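Side-chain contacts in spectinomycin phosphotransferase (Legionella pneumophila, PDB 3I1A), which probably transfers a phosphate group from a nucleotide to the antibiotic spectinomycin, acting as a resistance factor with a protein-kinase-like fold: residues Ser166-Thr171 / Leu297-Asn302; Glu283-Asp288 / Asn320-Ile325; Ala290-Asp295 / Leu307-Tyr312. All coordinates share one frame; numbering follows the deposited sequence.

Contact 1 of 3, residues Ser166-Thr171 / Leu297-Asn302; sequences SDDKLT and LSRNQN
The guanidinium group of Arg299 lies over Asp168, and the pair shows how opposite charges can attract without any N-H aimed at the acid. The two flat groups are stacked with their planes 25° apart. Asp168 OD2 stands 3.3 Å from Arg299 NE, well out of the guanidinium plane, and Asp168 CB sits over the centre of the face. Bends at chi2 (-97°) and chi3 bring the Arg299 chain round to this position. Arg306 NH1 forms a second salt bridge with Asp168 OD2, so two arginines share one oxygen.

The other oxygen of the same acid serves the helix. Asp168 is an N-cap residue, and its OD1 accepts a nearly straight bond (165°) from Thr171 N at 2.9 Å, met almost end-on to the C-O bond.

Two waters bridge the segments. One, in the guanidinium plane, accepts from Arg299 NH1 at 2.8 Å and donates to Ser166 O at 3.0 Å. Another donates to Thr171 OG1 at 2.7 Å, accepts from Asp168 N, and takes a weak bond from Arg299 NH1.

The backbones come nearest at Thr171 and Leu297, whose CA atoms are 5.5 Å apart. Thr171 OG1 is also hydrogen-bonded to Leu296 O, tying the start of helix 169-180 to the end of helix 274-297. Leu297 packs on Phe174 and Lys175 of helix 169-180, whereas Leu170 reaches Asn303 and Arg306 of helix 303-315.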
loop_
_atom_site.group_PDB
_atom_site.type_symbol
_atom_site.label_atom_id
_atom_site.label_comp_id
_atom_site.label_asym_id
_atom_site.label_seq_id
_atom_site.Cartn_x
_atom_site.Cartn_y
_atom_site.Cartn_z
ATOM N N SER A 166 -8.911 -35.067 -3.170
ATOM C CA SER A 166 -9.570 -34.337 -2.095
ATOM C C SER A 166 -9.712 -32.842 -2.354
ATOM O O SER A 166 -10.242 -32.125 -1.514
ATOM C CB SER A 166 -8.832 -34.553 -0.771
ATOM O OG SER A 166 -7.533 -34.005 -0.821
ATOM N N ASP A 167 -9.256 -32.365 -3.509
ATOM C CA ASP A 167 -9.367 -30.931 -3.814
ATOM C C ASP A 167 -10.837 -30.512 -3.929
ATOM O O ASP A 167 -11.658 -31.271 -4.463
ATOM C CB ASP A 167 -8.715 -30.582 -5.158
ATOM C CG ASP A 167 -7.193 -30.708 -5.159
ATOM O OD1 ASP A 167 -6.556 -30.683 -4.102
ATOM O OD2 ASP A 167 -6.627 -30.812 -6.260
ATOM N N ASP A 168 -11.178 -29.321 -3.433
ATOM C CA ASP A 168 -12.547 -28.840 -3.608
ATOM C C ASP A 168 -12.624 -28.079 -4.939
ATOM O O ASP A 168 -11.639 -27.997 -5.665
ATOM C CB ASP A 168 -13.036 -27.990 -2.408
ATOM C CG ASP A 168 -12.407 -26.599 -2.302
ATOM O OD1 ASP A 168 -11.448 -26.267 -3.035
ATOM O OD2 ASP A 168 -12.900 -25.813 -1.438
ATOM N N LYS A 169 -13.801 -27.562 -5.272
ATOM C CA LYS A 169 -14.015 -26.855 -6.530
ATOM C C LYS A 169 -13.034 -25.727 -6.797
ATOM O O LYS A 169 -12.464 -25.625 -7.891
ATOM C CB LYS A 169 -15.447 -26.284 -6.564
ATOM C CG LYS A 169 -15.888 -25.737 -7.940
ATOM C CD LYS A 169 -17.298 -25.114 -7.820
ATOM C CE LYS A 169 -17.844 -24.569 -9.132
ATOM N NZ LYS A 169 -19.066 -23.751 -8.858
ATOM N N LEU A 170 -12.854 -24.862 -5.807
ATOM C CA LEU A 170 -11.956 -23.733 -6.003
ATOM C C LEU A 170 -10.501 -24.159 -6.157
ATOM O O LEU A 170 -9.794 -23.651 -7.015
ATOM C CB LEU A 170 -12.116 -22.757 -4.858
ATOM C CG LEU A 170 -13.387 -21.929 -5.044
ATOM C CD1 LEU A 170 -13.552 -20.989 -3.834
ATOM C CD2 LEU A 170 -13.290 -21.123 -6.339
ATOM N N THR A 171 -10.064 -25.114 -5.345
ATOM C CA THR A 171 -8.684 -25.589 -5.453
ATOM C C THR A 171 -8.425 -26.221 -6.814
ATOM O O THR A 171 -7.388 -25.987 -7.428
ATOM C CB THR A 171 -8.365 -26.622 -4.367
ATOM O OG1 THR A 171 -8.415 -25.978 -3.092
ATOM C CG2 THR A 171 -6.971 -27.207 -4.582
ATOM N N LEU A 297 -5.019 -22.872 -2.428
ATOM C CA LEU A 297 -4.567 -24.234 -2.143
ATOM C C LEU A 297 -5.020 -24.654 -0.749
ATOM O O LEU A 297 -5.061 -25.853 -0.443
ATOM C CB LEU A 297 -3.038 -24.320 -2.227
ATOM C CG LEU A 297 -2.480 -24.123 -3.639
ATOM C CD1 LEU A 297 -0.950 -23.963 -3.570
ATOM C CD2 LEU A 297 -2.820 -25.329 -4.489
ATOM N N SER A 298 -5.340 -23.664 0.092
ATOM C CA SER A 298 -5.812 -23.912 1.460
ATOM C C SER A 298 -7.288 -23.541 1.618
ATOM O O SER A 298 -7.922 -23.032 0.686
ATOM C CB SER A 298 -4.998 -23.099 2.462
ATOM O OG SER A 298 -3.631 -23.408 2.334
ATOM N N ARG A 299 -7.821 -23.806 2.808
ATOM C CA ARG A 299 -9.212 -23.525 3.131
ATOM C C ARG A 299 -9.176 -22.710 4.404
ATOM O O ARG A 299 -9.890 -22.993 5.368
ATOM C CB ARG A 299 -9.986 -24.833 3.346
ATOM C CG ARG A 299 -9.763 -25.856 2.233
ATOM C CD ARG A 299 -10.855 -25.830 1.188
ATOM N NE ARG A 299 -11.982 -26.675 1.577
ATOM C CZ ARG A 299 -12.004 -28.002 1.463
ATOM N NH1 ARG A 299 -10.959 -28.653 0.963
ATOM N NH2 ARG A 299 -13.076 -28.685 1.854
ATOM N N ASN A 300 -8.318 -21.695 4.391
ATOM C CA ASN A 300 -8.141 -20.793 5.519
ATOM C C ASN A 300 -9.251 -19.751 5.641
ATOM O O ASN A 300 -9.552 -19.307 6.746
ATOM C CB ASN A 300 -6.790 -20.074 5.412
ATOM C CG ASN A 300 -5.613 -21.025 5.524
ATOM O OD1 ASN A 300 -5.697 -22.060 6.197
ATOM N ND2 ASN A 300 -4.503 -20.674 4.875
ATOM N N GLN A 301 -9.828 -19.341 4.510
ATOM C CA GLN A 301 -10.919 -18.350 4.498
ATOM C C GLN A 301 -12.144 -19.045 3.920
ATOM O O GLN A 301 -12.026 -20.115 3.330
ATOM C CB GLN A 301 -10.612 -17.158 3.583
ATOM C CG GLN A 301 -9.459 -16.251 3.954
ATOM C CD GLN A 301 -9.609 -14.883 3.299
ATOM O OE1 GLN A 301 -10.146 -13.945 3.900
ATOM N NE2 GLN A 301 -9.158 -14.770 2.049
ATOM N N ASN A 302 -13.317 -18.434 4.050
ATOM C CA ASN A 302 -14.498 -19.080 3.492
ATOM C C ASN A 302 -14.439 -19.038 1.961
ATOM O O ASN A 302 -13.630 -18.317 1.367
ATOM C CB ASN A 302 -15.787 -18.429 4.013
ATOM C CG ASN A 302 -15.912 -16.967 3.628
ATOM O OD1 ASN A 302 -15.783 -16.599 2.456
ATOM N ND2 ASN A 302 -16.191 -16.122 4.613
HETATM O O HOH W 1 -11.040 -31.402 1.271
HETATM O O HOH W 2 -9.162 -28.089 -1.504
#

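Contact 2 of 3, residues Glu283-Asp288 / Asn320-Ile325; sequences ERIVED and NNVVEI
Val322 N, on the residue that carries much of this contact, donates to Asn321 OD1 at 2.7 Å, a short bond between neighbours in the chain. The donor meets the amide oxygen from the side, with a C=O...N angle of 99°, and is tilted 23° from the carbonyl plane. The other end of that amide is held as well: Asn321 ND2 is hydrogen-bonded to Asn252 OD1, so the buried group has a partner at each end.

The side chains that meet across the interface are all aliphatic, and Ile285 is the shared element. With CG1 anti to its own carbonyl carbon and the chain extended beyond it (chi2 170°), the side chain drives its terminal methyl against the opening turn of the last helix. There Ile285 CD1 also touches the backbone, 3.4 Å from the carbonyl oxygen Val322 O. The side chains of Ile285 and Val322 slide past each other in opposite directions, with Ile285 CD1 3.7 Å from Val322 CB and Ile285 CG1 3.8 Å from Val322 CG2.

In the largely helical C-terminal part of this kinase-like fold, helix 274-297 thus offers a side face on which the start of helix 322-329 rests, Asn321 being the residue immediately before that helix. Val323 meets the isoleucine differently, crossing it at about a right angle, with Val323 CG2 4.1 Å from Ile285 CG2. Leu188 of helix 182-198 touches both Ile285 and Val323, bringing a third helix to the apolar cluster. Next to Ile285 in the chain, Arg284 forms a salt bridge with Asp212 and packs against Phe245 and Val250.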
loop_
_atom_site.group_PDB
_atom_site.type_symbol
_atom_site.label_atom_id
_atom_site.label_comp_id
_atom_site.label_asym_id
_atom_site.label_seq_id
_atom_site.Cartn_x
_atom_site.Cartn_y
_atom_site.Cartn_z
ATOM N N GLU A 283 8.663 -9.226 -9.059
ATOM C CA GLU A 283 8.594 -9.657 -7.665
ATOM C C GLU A 283 7.275 -9.329 -6.971
ATOM O O GLU A 283 6.790 -10.105 -6.150
ATOM C CB GLU A 283 9.765 -9.052 -6.878
ATOM C CG GLU A 283 9.745 -9.301 -5.375
ATOM C CD GLU A 283 9.849 -10.765 -4.954
ATOM O OE1 GLU A 283 10.321 -11.613 -5.745
ATOM O OE2 GLU A 283 9.470 -11.060 -3.804
ATOM N N ARG A 284 6.682 -8.176 -7.275
ATOM C CA ARG A 284 5.409 -7.870 -6.631
ATOM C C ARG A 284 4.355 -8.898 -7.064
ATOM O O ARG A 284 3.505 -9.279 -6.261
ATOM C CB ARG A 284 4.923 -6.473 -6.998
ATOM C CG ARG A 284 3.767 -6.008 -6.110
ATOM C CD ARG A 284 3.347 -4.573 -6.473
ATOM N NE ARG A 284 2.268 -4.117 -5.600
ATOM C CZ ARG A 284 0.977 -4.359 -5.816
ATOM N NH1 ARG A 284 0.592 -5.049 -6.894
ATOM N NH2 ARG A 284 0.074 -3.934 -4.933
ATOM N N ILE A 285 4.416 -9.345 -8.320
ATOM C CA ILE A 285 3.443 -10.351 -8.795
ATOM C C ILE A 285 3.723 -11.687 -8.098
ATOM O O ILE A 285 2.799 -12.404 -7.691
ATOM C CB ILE A 285 3.491 -10.499 -10.333
ATOM C CG1 ILE A 285 3.142 -9.154 -10.971
ATOM C CG2 ILE A 285 2.503 -11.561 -10.810
ATOM C CD1 ILE A 285 3.382 -9.066 -12.464
ATOM N N VAL A 286 5.000 -12.025 -7.950
ATOM C CA VAL A 286 5.373 -13.248 -7.248
ATOM C C VAL A 286 4.804 -13.250 -5.834
ATOM O O VAL A 286 4.297 -14.282 -5.364
ATOM C CB VAL A 286 6.906 -13.407 -7.190
ATOM C CG1 VAL A 286 7.283 -14.535 -6.223
ATOM C CG2 VAL A 286 7.442 -13.681 -8.578
ATOM N N GLU A 287 4.890 -12.098 -5.165
ATOM C CA GLU A 287 4.379 -11.915 -3.806
ATOM C C GLU A 287 2.872 -12.204 -3.762
ATOM O O GLU A 287 2.387 -12.890 -2.866
ATOM C CB GLU A 287 4.670 -10.476 -3.322
ATOM C CG GLU A 287 5.978 -10.328 -2.542
ATOM C CD GLU A 287 6.576 -8.920 -2.568
ATOM O OE1 GLU A 287 5.815 -7.942 -2.405
ATOM O OE2 GLU A 287 7.812 -8.805 -2.740
ATOM N N ASP A 288 2.141 -11.671 -4.732
ATOM C CA ASP A 288 0.688 -11.883 -4.822
ATOM C C ASP A 288 0.356 -13.341 -5.215
ATOM O O ASP A 288 -0.641 -13.892 -4.755
ATOM C CB ASP A 288 0.046 -10.949 -5.859
ATOM C CG ASP A 288 -0.222 -9.544 -5.311
ATOM O OD1 ASP A 288 -0.185 -9.361 -4.088
ATOM O OD2 ASP A 288 -0.490 -8.640 -6.126
ATOM N N ASN A 320 -2.966 -6.334 -20.913
ATOM C CA ASN A 320 -2.526 -5.053 -20.376
ATOM C C ASN A 320 -2.521 -5.007 -18.856
ATOM O O ASN A 320 -2.563 -3.920 -18.278
ATOM C CB ASN A 320 -3.419 -3.909 -20.882
ATOM C CG ASN A 320 -3.715 -3.990 -22.363
ATOM O OD1 ASN A 320 -4.701 -3.412 -22.837
ATOM N ND2 ASN A 320 -2.869 -4.702 -23.109
ATOM N N ASN A 321 -2.516 -6.159 -18.190
ATOM C CA ASN A 321 -2.483 -6.118 -16.727
ATOM C C ASN A 321 -1.038 -6.285 -16.254
ATOM O O ASN A 321 -0.107 -6.203 -17.070
ATOM C CB ASN A 321 -3.422 -7.161 -16.096
ATOM C CG ASN A 321 -3.955 -6.712 -14.727
ATOM O OD1 ASN A 321 -3.229 -6.704 -13.737
ATOM N ND2 ASN A 321 -5.223 -6.317 -14.678
ATOM N N VAL A 322 -0.836 -6.526 -14.962
ATOM C CA VAL A 322 0.533 -6.579 -14.441
ATOM C C VAL A 322 1.527 -7.567 -15.050
ATOM O O VAL A 322 2.697 -7.231 -15.244
ATOM C CB VAL A 322 0.553 -6.697 -12.885
ATOM C CG1 VAL A 322 -0.105 -5.431 -12.278
ATOM C CG2 VAL A 322 -0.167 -7.958 -12.385
ATOM N N VAL A 323 1.073 -8.770 -15.374
ATOM C CA VAL A 323 1.993 -9.730 -15.942
ATOM C C VAL A 323 2.507 -9.311 -17.311
ATOM O O VAL A 323 3.715 -9.329 -17.545
ATOM C CB VAL A 323 1.356 -11.141 -16.018
ATOM C CG1 VAL A 323 2.314 -12.097 -16.755
ATOM C CG2 VAL A 323 1.062 -11.637 -14.601
ATOM N N GLU A 324 1.612 -8.923 -18.214
ATOM C CA GLU A 324 2.033 -8.531 -19.556
ATOM C C GLU A 324 2.951 -7.316 -19.537
ATOM O O GLU A 324 3.889 -7.224 -20.331
ATOM C CB GLU A 324 0.816 -8.268 -20.451
ATOM C CG GLU A 324 -0.062 -9.498 -20.644
ATOM C CD GLU A 324 -1.052 -9.346 -21.778
ATOM O OE1 GLU A 324 -1.452 -8.198 -22.063
ATOM O OE2 GLU A 324 -1.439 -10.379 -22.377
ATOM N N ILE A 325 2.669 -6.375 -18.644
ATOM C CA ILE A 325 3.507 -5.186 -18.501
ATOM C C ILE A 325 4.884 -5.542 -17.908
ATOM O O ILE A 325 5.907 -4.989 -18.323
ATOM C CB ILE A 325 2.797 -4.136 -17.621
ATOM C CG1 ILE A 325 1.597 -3.557 -18.388
ATOM C CG2 ILE A 325 3.770 -3.025 -17.220
ATOM C CD1 ILE A 325 0.733 -2.661 -17.558
#

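Contact 3 of 3, residues Ala290-Asp295 / Leu307-Tyr312; sequences AVYGQD and LESFKY
The axes of the short helical segments 290-295 and 307-312 approach to 8.9 Å and cross at -137°, closer to antiparallel than to parallel, with Tyr292 and Ser309 placing their CA atoms 5.4 Å from each other. At the crossing, a serine meets the edge of a tyrosine ring: Ser309 CB lies in the plane of the Tyr292 ring, 3.7 Å from Tyr292 CD2.

The ring faces are used too. Tyr312 turns an edge onto Tyr292 in an edge-to-face pair whose planes meet at 54°, tilted from a perpendicular T, with ring centroids 4.5 Å apart. Tyr312 CD2 stands over the middle of the Tyr292 ring, and the closest carbons are Tyr292 CE1 and Tyr312 CE2 at 3.4 Å. Val291 CG1 lies over the rim of the opposite face.

The segments are the two arms of a helical hairpin, helix 274-297 returning as helix 303-315 after a short turn. Toward that turn, Ser309 OG donates to Asp295 OD2 at 2.7 Å. Placing CG anti to the backbone N (chi1 -161°) lets Asp295 reach across, and its oxygen is met on the anti side, a little out of the carboxylate plane. Gln301 NE2 is a second donor to the same Asp295 OD2. The hydroxyl of Tyr312 bonds to Asp288 OD2, one turn earlier on the facing helix than Tyr292, which holds the far end of the Tyr312 ring. The side chains of Tyr312 and Tyr292 lie about 11 Å from those of Asn217 and Asp230 respectively, residues that bind magnesium in another structure of this protein.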
loop_
_atom_site.group_PDB
_atom_site.type_symbol
_atom_site.label_atom_id
_atom_site.label_comp_id
_atom_site.label_asym_id
_atom_site.label_seq_id
_atom_site.Cartn_x
_atom_site.Cartn_y
_atom_site.Cartn_z
ATOM N N ALA A 290 1.989 -15.865 -4.356
ATOM C CA ALA A 290 2.218 -16.614 -3.136
ATOM C C ALA A 290 1.059 -16.469 -2.156
ATOM O O ALA A 290 0.586 -17.450 -1.589
ATOM C CB ALA A 290 3.541 -16.161 -2.477
ATOM N N VAL A 291 0.611 -15.231 -1.953
ATOM C CA VAL A 291 -0.468 -14.933 -1.026
ATOM C C VAL A 291 -1.830 -15.438 -1.488
ATOM O O VAL A 291 -2.506 -16.193 -0.759
ATOM C CB VAL A 291 -0.525 -13.399 -0.740
ATOM C CG1 VAL A 291 -1.769 -13.063 0.037
ATOM C CG2 VAL A 291 0.721 -12.970 0.068
ATOM N N TYR A 292 -2.234 -15.056 -2.693
ATOM C CA TYR A 292 -3.538 -15.495 -3.185
ATOM C C TYR A 292 -3.506 -16.958 -3.607
ATOM O O TYR A 292 -4.491 -17.687 -3.439
ATOM C CB TYR A 292 -4.016 -14.557 -4.295
ATOM C CG TYR A 292 -4.181 -13.136 -3.771
ATOM C CD1 TYR A 292 -3.100 -12.256 -3.723
ATOM C CD2 TYR A 292 -5.403 -12.691 -3.291
ATOM C CE1 TYR A 292 -3.233 -10.973 -3.207
ATOM C CE2 TYR A 292 -5.552 -11.401 -2.773
ATOM C CZ TYR A 292 -4.463 -10.554 -2.736
ATOM O OH TYR A 292 -4.608 -9.286 -2.227
ATOM N N GLY A 293 -2.369 -17.418 -4.118
ATOM C CA GLY A 293 -2.283 -18.825 -4.471
ATOM C C GLY A 293 -2.449 -19.710 -3.237
ATOM O O GLY A 293 -3.146 -20.747 -3.268
ATOM N N GLN A 294 -1.823 -19.326 -2.126
ATOM C CA GLN A 294 -1.956 -20.128 -0.916
ATOM C C GLN A 294 -3.416 -20.141 -0.430
ATOM O O GLN A 294 -3.900 -21.159 0.105
ATOM C CB GLN A 294 -1.064 -19.598 0.205
ATOM C CG GLN A 294 -1.024 -20.541 1.412
ATOM C CD GLN A 294 -0.457 -21.911 1.061
ATOM O OE1 GLN A 294 -1.182 -22.917 1.029
ATOM N NE2 GLN A 294 0.837 -21.957 0.777
ATOM N N ASP A 295 -4.113 -19.016 -0.606
ATOM C CA ASP A 295 -5.513 -18.949 -0.192
ATOM C C ASP A 295 -6.363 -19.933 -0.997
ATOM O O ASP A 295 -7.401 -20.406 -0.506
ATOM C CB ASP A 295 -6.054 -17.523 -0.362
ATOM C CG ASP A 295 -7.309 -17.272 0.443
ATOM O OD1 ASP A 295 -7.401 -17.768 1.597
ATOM O OD2 ASP A 295 -8.204 -16.558 -0.065
ATOM N N LEU A 307 -12.984 -17.204 -3.554
ATOM C CA LEU A 307 -13.319 -16.890 -4.953
ATOM C C LEU A 307 -12.808 -15.482 -5.279
ATOM O O LEU A 307 -12.374 -15.218 -6.396
ATOM C CB LEU A 307 -14.841 -16.952 -5.198
ATOM C CG LEU A 307 -15.380 -16.583 -6.601
ATOM C CD1 LEU A 307 -14.760 -17.418 -7.748
ATOM C CD2 LEU A 307 -16.892 -16.827 -6.576
ATOM N N GLU A 308 -12.871 -14.554 -4.331
ATOM C CA GLU A 308 -12.361 -13.207 -4.640
ATOM C C GLU A 308 -10.862 -13.271 -4.917
ATOM O O GLU A 308 -10.366 -12.618 -5.845
ATOM C CB GLU A 308 -12.632 -12.229 -3.493
ATOM C CG GLU A 308 -14.119 -12.007 -3.232
ATOM C CD GLU A 308 -14.396 -10.962 -2.159
ATOM O OE1 GLU A 308 -13.758 -11.005 -1.081
ATOM O OE2 GLU A 308 -15.278 -10.106 -2.394
ATOM N N SER A 309 -10.146 -14.055 -4.114
ATOM C CA SER A 309 -8.697 -14.220 -4.313
ATOM C C SER A 309 -8.443 -14.804 -5.710
ATOM O O SER A 309 -7.534 -14.371 -6.401
ATOM C CB SER A 309 -8.113 -15.172 -3.279
ATOM O OG SER A 309 -8.228 -14.638 -1.975
ATOM N N PHE A 310 -9.275 -15.762 -6.128
ATOM C CA PHE A 310 -9.116 -16.408 -7.433
ATOM C C PHE A 310 -9.320 -15.406 -8.572
ATOM O O PHE A 310 -8.554 -15.391 -9.521
ATOM C CB PHE A 310 -10.090 -17.600 -7.522
ATOM C CG PHE A 310 -9.884 -18.499 -8.725
ATOM C CD1 PHE A 310 -8.633 -18.651 -9.316
ATOM C CD2 PHE A 310 -10.948 -19.253 -9.216
ATOM C CE1 PHE A 310 -8.449 -19.545 -10.377
ATOM C CE2 PHE A 310 -10.770 -20.151 -10.284
ATOM C CZ PHE A 310 -9.523 -20.295 -10.861
ATOM N N LYS A 311 -10.333 -14.549 -8.464
ATOM C CA LYS A 311 -10.578 -13.540 -9.474
ATOM C C LYS A 311 -9.383 -12.581 -9.538
ATOM O O LYS A 311 -8.922 -12.218 -10.627
ATOM C CB LYS A 311 -11.887 -12.791 -9.149
ATOM C CG LYS A 311 -13.105 -13.715 -9.258
ATOM C CD LYS A 311 -14.429 -12.961 -9.182
ATOM C CE LYS A 311 -15.607 -13.923 -9.333
ATOM N NZ LYS A 311 -16.914 -13.187 -9.399
ATOM N N TYR A 312 -8.871 -12.192 -8.372
ATOM C CA TYR A 312 -7.724 -11.284 -8.330
ATOM C C TYR A 312 -6.526 -11.941 -9.005
ATOM O O TYR A 312 -5.849 -11.336 -9.842
ATOM C CB TYR A 312 -7.350 -10.931 -6.898
ATOM C CG TYR A 312 -6.155 -10.002 -6.843
ATOM C CD1 TYR A 312 -6.202 -8.732 -7.433
ATOM C CD2 TYR A 312 -4.968 -10.397 -6.232
ATOM C CE1 TYR A 312 -5.084 -7.884 -7.409
ATOM C CE2 TYR A 312 -3.852 -9.560 -6.202
ATOM C CZ TYR A 312 -3.918 -8.310 -6.787
ATOM O OH TYR A 312 -2.821 -7.471 -6.721
#

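Overall arrangement
All three contacts involve helix 274-297 or the loop that leaves it. Contact 2 uses its middle, contact 3 its last turns, and contact 1 its C-terminal end, so they follow one another along a single helix. Their centres lie about 14 Å apart for contacts 2 and 3, about 10 Å for contacts 1 and 3, and about 23 Å for contacts 1 and 2. Helices 303-315 and 322-329 come later in the chain and fold back on it, while 166-171 arrives from far earlier. The bond between Gln301 and Asp295 joins contacts 1 and 3. The series runs from a surface contact (contact 1) to a buried one (contact 2).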